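Side-chain contacts in beta-hydroxyacid dehydrogenase, 3-hydroxyisobutyrate dehydrogenase (PDB 6GRL), which acts as an S-selective imine reductase involved in reductive amination, probably using NADPH as the hydride donor: residues 249-254 with 296-301; 204-209 with 262-267. One frame throughout, in Å; residues are numbered along the deposited sequence.

In the fold
The chain starts with a Rossmann-type domain built on a mixed sheet, then runs out along helix 181-209 into an all-helical C-terminal region. The far end of that helix supplies 204-209, the first half of contact 2. After helices 214-225 and 229-241 the chain enters helix 251-267, whose first turn opens contact 1 and whose last turns, 262-267, close contact 2 across a 52-residue loop. Helix 273-287 follows, and 296-301, near the C terminus, closes contact 1 across 41 residues. The two loops therefore cross rather than nest. The contacts do not touch, with centres 23 Å apart, but helix 251-267 is shared, its start packing on the C-terminal turns and its far end on helix 181-209.

Contact 1. Residues 249-254 with 296-301; sequences GSLRVQ and SSLFEL
Leu251 reaches from the first turn of helix 251-267 toward Ser297 and Leu298. Its CB points at the 296-301 segment but is still well short of it. The CG lies anti to the carbonyl carbon (chi1 -81°) and CD1 continues the chain in extended form (chi2 173°), which carries CD1 out toward the 296-301 segment. There CD1 comes to 3.4 Å from Ser297 OG, a van der Waals approach of a methyl to a hydroxyl. The same CD1 packs on Leu298 CD2 at 4.2 Å, and Leu251 CD2 stands 4.3 Å from that Leu298 CD2 as well, so one leucine methyl faces both methyls of the other. Ser297 OG is hydrogen-bonded to Gly294 O, and the methyl therefore meets a hydroxyl already satisfied. Arg285 of helix 273-287 packs against both Leu251 and Ser297.

Behind Leu251, the helix start is held by its own side chains. Ser250 takes the N-cap position and its OG accepts a weak bond from Val253 N at 3.3 Å. Gln254 folds back so that its NE2 donates to Gly249 O at 2.7 Å; the acceptor lies nearly in the amide plane, while the donor sits 42° above the plane of the carbonyl. Asp247 gives that NE2 a second, weak partner. What results is an N-capped helix start packed by a leucine against the C-terminal turns, within the helical C-terminal domain of a reductive aminase-like member of the HIBADH-related family.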
loop_
_atom_site.group_PDB
_atom_site.type_symbol
_atom_site.label_atom_id
_atom_site.label_comp_id
_atom_site.label_asym_id
_atom_site.label_seq_id
_atom_site.Cartn_x
_atom_site.Cartn_y
_atom_site.Cartn_z
ATOM N N GLY A 249 -3.791 -26.801 15.489
ATOM C CA GLY A 249 -3.588 -28.227 15.610
ATOM C C GLY A 249 -2.347 -28.685 14.865
ATOM O O GLY A 249 -1.720 -27.943 14.104
ATOM N N SER A 250 -1.983 -29.942 15.102
ATOM C CA SER A 250 -0.839 -30.518 14.413
ATOM C C SER A 250 -1.115 -30.612 12.917
ATOM O O SER A 250 -2.266 -30.680 12.480
ATOM C CB SER A 250 -0.515 -31.903 14.973
ATOM O OG SER A 250 -1.497 -32.850 14.591
ATOM N N LEU A 251 -0.038 -30.613 12.129
ATOM C CA LEU A 251 -0.192 -30.705 10.681
ATOM C C LEU A 251 -0.846 -32.017 10.269
ATOM O O LEU A 251 -1.521 -32.073 9.235
ATOM C CB LEU A 251 1.163 -30.543 9.997
ATOM C CG LEU A 251 1.619 -29.091 9.851
ATOM C CD1 LEU A 251 3.034 -29.029 9.321
ATOM C CD2 LEU A 251 0.667 -28.318 8.947
ATOM N N ARG A 252 -0.655 -33.078 11.056
ATOM C CA ARG A 252 -1.317 -34.343 10.758
ATOM C C ARG A 252 -2.831 -34.203 10.851
ATOM O O ARG A 252 -3.566 -34.736 10.011
ATOM C CB ARG A 252 -0.818 -35.433 11.706
ATOM C CG ARG A 252 0.511 -36.046 11.301
ATOM C CD ARG A 252 0.975 -37.082 12.314
ATOM N NE ARG A 252 2.087 -36.592 13.123
ATOM C CZ ARG A 252 3.366 -36.714 12.786
ATOM N NH1 ARG A 252 3.702 -37.314 11.653
ATOM N NH2 ARG A 252 4.313 -36.236 13.583
ATOM N N VAL A 253 -3.314 -33.484 11.866
ATOM C CA VAL A 253 -4.750 -33.263 12.007
ATOM C C VAL A 253 -5.262 -32.351 10.900
ATOM O O VAL A 253 -6.330 -32.591 10.322
ATOM C CB VAL A 253 -5.062 -32.694 13.404
ATOM C CG1 VAL A 253 -6.503 -32.213 13.480
ATOM C CG2 VAL A 253 -4.787 -33.740 14.475
ATOM N N GLN A 254 -4.507 -31.296 10.577
ATOM C CA GLN A 254 -4.956 -30.360 9.550
ATOM C C GLN A 254 -4.969 -31.009 8.172
ATOM O O GLN A 254 -5.860 -30.730 7.360
ATOM C CB GLN A 254 -4.067 -29.116 9.545
ATOM C CG GLN A 254 -3.877 -28.462 10.905
ATOM C CD GLN A 254 -3.256 -27.079 10.808
ATOM O OE1 GLN A 254 -3.373 -26.399 9.788
ATOM N NE2 GLN A 254 -2.577 -26.662 11.872
ATOM N N SER A 296 2.113 -22.421 10.107
ATOM C CA SER A 296 3.153 -21.436 9.831
ATOM C C SER A 296 4.445 -22.093 9.362
ATOM O O SER A 296 5.235 -21.464 8.648
ATOM C CB SER A 296 3.410 -20.581 11.072
ATOM O OG SER A 296 3.877 -21.370 12.151
ATOM N N SER A 297 4.672 -23.354 9.736
ATOM C CA SER A 297 5.888 -24.048 9.329
ATOM C C SER A 297 5.919 -24.341 7.835
ATOM O O SER A 297 6.994 -24.622 7.295
ATOM C CB SER A 297 6.042 -25.350 10.117
ATOM O OG SER A 297 5.090 -26.315 9.704
ATOM N N LEU A 298 4.771 -24.283 7.155
ATOM C CA LEU A 298 4.758 -24.473 5.710
ATOM C C LEU A 298 5.524 -23.376 4.985
ATOM O O LEU A 298 5.895 -23.559 3.820
ATOM C CB LEU A 298 3.317 -24.533 5.200
ATOM C CG LEU A 298 2.449 -25.627 5.827
ATOM C CD1 LEU A 298 1.028 -25.567 5.286
ATOM C CD2 LEU A 298 3.056 -27.007 5.603
ATOM N N PHE A 299 5.768 -22.243 5.649
ATOM C CA PHE A 299 6.571 -21.184 5.050
ATOM C C PHE A 299 7.980 -21.663 4.730
ATOM O O PHE A 299 8.615 -21.145 3.804
ATOM C CB PHE A 299 6.615 -19.977 5.986
ATOM C CG PHE A 299 7.196 -18.745 5.359
ATOM C CD1 PHE A 299 6.504 -18.062 4.374
ATOM C CD2 PHE A 299 8.430 -18.264 5.762
ATOM C CE1 PHE A 299 7.039 -16.924 3.795
ATOM C CE2 PHE A 299 8.967 -17.125 5.193
ATOM C CZ PHE A 299 8.271 -16.454 4.206
ATOM N N GLU A 300 8.481 -22.651 5.476
ATOM C CA GLU A 300 9.809 -23.187 5.199
ATOM C C GLU A 300 9.864 -23.883 3.845
ATOM O O GLU A 300 10.937 -23.968 3.237
ATOM C CB GLU A 300 10.229 -24.152 6.307
ATOM C CG GLU A 300 10.352 -23.506 7.676
ATOM C CD GLU A 300 11.498 -22.515 7.754
ATOM O OE1 GLU A 300 12.551 -22.770 7.133
ATOM O OE2 GLU A 300 11.342 -21.480 8.434
ATOM N N LEU A 301 8.726 -24.384 3.358
ATOM C CA LEU A 301 8.680 -25.022 2.050
ATOM C C LEU A 301 8.557 -24.018 0.913
ATOM O O LEU A 301 8.951 -24.330 -0.216
ATOM C CB LEU A 301 7.512 -26.010 1.985
ATOM C CG LEU A 301 7.634 -27.267 2.847
ATOM C CD1 LEU A 301 6.344 -28.067 2.801
ATOM C CD2 LEU A 301 8.812 -28.113 2.389
#

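Contact 2. Residues 204-209 with 262-267; sequences LSVVHA and ISHRES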
loop_
_atom_site.group_PDB
_atom_site.type_symbol
_atom_site.label_atom_id
_atom_site.label_comp_id
_atom_site.label_asym_id
_atom_site.label_seq_id
_atom_site.Cartn_x
_atom_site.Cartn_y
_atom_site.Cartn_z
ATOM N N LEU A 204 -18.073 -18.708 -1.234
ATOM C CA LEU A 204 -19.481 -18.480 -1.546
ATOM C C LEU A 204 -19.980 -19.481 -2.579
ATOM O O LEU A 204 -21.138 -19.912 -2.527
ATOM C CB LEU A 204 -19.685 -17.051 -2.049
ATOM C CG LEU A 204 -19.380 -15.909 -1.080
ATOM C CD1 LEU A 204 -19.639 -14.572 -1.751
ATOM C CD2 LEU A 204 -20.202 -16.039 0.190
ATOM N N SER A 205 -19.119 -19.863 -3.526
ATOM C CA SER A 205 -19.499 -20.873 -4.508
ATOM C C SER A 205 -19.827 -22.200 -3.834
ATOM O O SER A 205 -20.755 -22.904 -4.251
ATOM C CB SER A 205 -18.380 -21.060 -5.533
ATOM O OG SER A 205 -18.143 -19.867 -6.260
ATOM N N VAL A 206 -19.081 -22.555 -2.787
ATOM C CA VAL A 206 -19.326 -23.817 -2.094
ATOM C C VAL A 206 -20.697 -23.803 -1.428
ATOM O O VAL A 206 -21.491 -24.737 -1.588
ATOM C CB VAL A 206 -18.210 -24.100 -1.074
ATOM C CG1 VAL A 206 -18.591 -25.279 -0.189
ATOM C CG2 VAL A 206 -16.895 -24.373 -1.785
ATOM N N VAL A 207 -20.999 -22.743 -0.673
ATOM C CA VAL A 207 -22.254 -22.722 0.073
ATOM C C VAL A 207 -23.441 -22.532 -0.860
ATOM O O VAL A 207 -24.551 -22.990 -0.561
ATOM C CB VAL A 207 -22.221 -21.641 1.170
ATOM C CG1 VAL A 207 -21.049 -21.872 2.100
ATOM C CG2 VAL A 207 -22.163 -20.247 0.563
ATOM N N HIS A 208 -23.241 -21.865 -2.000
ATOM C CA HIS A 208 -24.335 -21.703 -2.951
ATOM C C HIS A 208 -24.740 -23.041 -3.554
ATOM O O HIS A 208 -25.932 -23.310 -3.740
ATOM C CB HIS A 208 -23.945 -20.713 -4.047
ATOM C CG HIS A 208 -25.060 -20.397 -4.995
ATOM N ND1 HIS A 208 -25.240 -21.070 -6.183
ATOM C CD2 HIS A 208 -26.060 -19.488 -4.921
ATOM C CE1 HIS A 208 -26.299 -20.584 -6.805
ATOM N NE2 HIS A 208 -26.815 -19.623 -6.060
ATOM N N ALA A 209 -23.760 -23.895 -3.861
ATOM C CA ALA A 209 -24.064 -25.223 -4.376
ATOM C C ALA A 209 -24.798 -26.080 -3.354
ATOM O O ALA A 209 -25.443 -27.064 -3.732
ATOM C CB ALA A 209 -22.778 -25.924 -4.817
ATOM N N ILE A 262 -11.295 -30.776 0.419
ATOM C CA ILE A 262 -11.175 -30.934 -1.027
ATOM C C ILE A 262 -12.278 -31.839 -1.559
ATOM O O ILE A 262 -12.901 -31.545 -2.585
ATOM C CB ILE A 262 -9.778 -31.474 -1.388
ATOM C CG1 ILE A 262 -8.694 -30.477 -0.978
ATOM C CG2 ILE A 262 -9.695 -31.791 -2.874
ATOM C CD1 ILE A 262 -7.321 -31.101 -0.831
ATOM N N SER A 263 -12.541 -32.949 -0.866
ATOM C CA SER A 263 -13.548 -33.894 -1.339
ATOM C C SER A 263 -14.930 -33.253 -1.387
ATOM O O SER A 263 -15.694 -33.480 -2.332
ATOM C CB SER A 263 -13.560 -35.134 -0.445
ATOM O OG SER A 263 -14.546 -36.059 -0.868
ATOM N N HIS A 264 -15.263 -32.435 -0.386
ATOM C CA HIS A 264 -16.604 -31.859 -0.321
ATOM C C HIS A 264 -16.831 -30.845 -1.437
ATOM O O HIS A 264 -17.832 -30.918 -2.159
ATOM C CB HIS A 264 -16.837 -31.219 1.048
ATOM C CG HIS A 264 -18.074 -30.378 1.115
ATOM N ND1 HIS A 264 -18.044 -29.029 1.399
ATOM C CD2 HIS A 264 -19.376 -30.693 0.919
ATOM C CE1 HIS A 264 -19.276 -28.553 1.385
ATOM N NE2 HIS A 264 -20.103 -29.541 1.095
ATOM N N ARG A 265 -15.913 -29.887 -1.598
ATOM C CA ARG A 265 -16.121 -28.851 -2.605
ATOM C C ARG A 265 -16.034 -29.422 -4.016
ATOM O O ARG A 265 -16.770 -28.992 -4.910
ATOM C CB ARG A 265 -15.120 -27.708 -2.412
ATOM C CG ARG A 265 -13.661 -28.074 -2.619
ATOM C CD ARG A 265 -12.753 -27.047 -1.956
ATOM N NE ARG A 265 -12.736 -25.772 -2.668
ATOM C CZ ARG A 265 -12.848 -24.584 -2.078
ATOM N NH1 ARG A 265 -12.813 -23.473 -2.803
ATOM N NH2 ARG A 265 -13.001 -24.507 -0.764
ATOM N N GLU A 266 -15.156 -30.406 -4.232
ATOM C CA GLU A 266 -15.048 -31.003 -5.559
ATOM C C GLU A 266 -16.267 -31.854 -5.892
ATOM O O GLU A 266 -16.625 -31.985 -7.068
ATOM C CB GLU A 266 -13.764 -31.826 -5.665
ATOM C CG GLU A 266 -12.515 -30.973 -5.833
ATOM C CD GLU A 266 -11.270 -31.790 -6.114
ATOM O OE1 GLU A 266 -11.305 -33.024 -5.920
ATOM O OE2 GLU A 266 -10.254 -31.193 -6.531
ATOM N N SER A 267 -16.920 -32.431 -4.879
ATOM C CA SER A 267 -18.169 -33.148 -5.111
ATOM C C SER A 267 -19.292 -32.212 -5.538
ATOM O O SER A 267 -20.295 -32.677 -6.089
ATOM C CB SER A 267 -18.582 -33.918 -3.856
ATOM O OG SER A 267 -19.044 -33.040 -2.844
#
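Val206 faces helix 251-267 and splits its two methyls between Arg265 and His264. With CG1 anti to the backbone N (chi1 170°), that methyl is delivered to the imidazole, meeting His264 CE1 at 3.7 Å from an oblique direction. The other methyl, CG2, goes to the arginine: it rests 3.8 Å from Arg265 CB and also lies over the centre of the guanidinium, 4.0 Å above its plane. Arg265 meets this methyl with both root and end: CG leaves between the backbone N and the carbonyl carbon (chi1 64°), and a turn about CG-CD (chi3 -72°) brings a face of the guanidinium over CG2; the two side chains cross at about a right angle. No hydrogen bond spans the two segments; the contact is van der Waals throughout. Arg265 NH1 forms a salt bridge with Glu271 OE2, which should limit how the guanidinium turns, and His264 NE2 is hydrogen-bonded to Glu210 OE2. An alanine in place of Val206 lacks both methyls, which would probably open a gap between the helices and leave the guanidinium and imidazole freer to shift.

The backbones come close here, with Val206 CA 6.0 Å from Arg265 CA. Val270, in the loop leading to helix 273-287, also packs on Val206, and Met275 of that helix touches Arg265. Val207 points away from this interface, and its side chain touches Phe217 of helix 214-225.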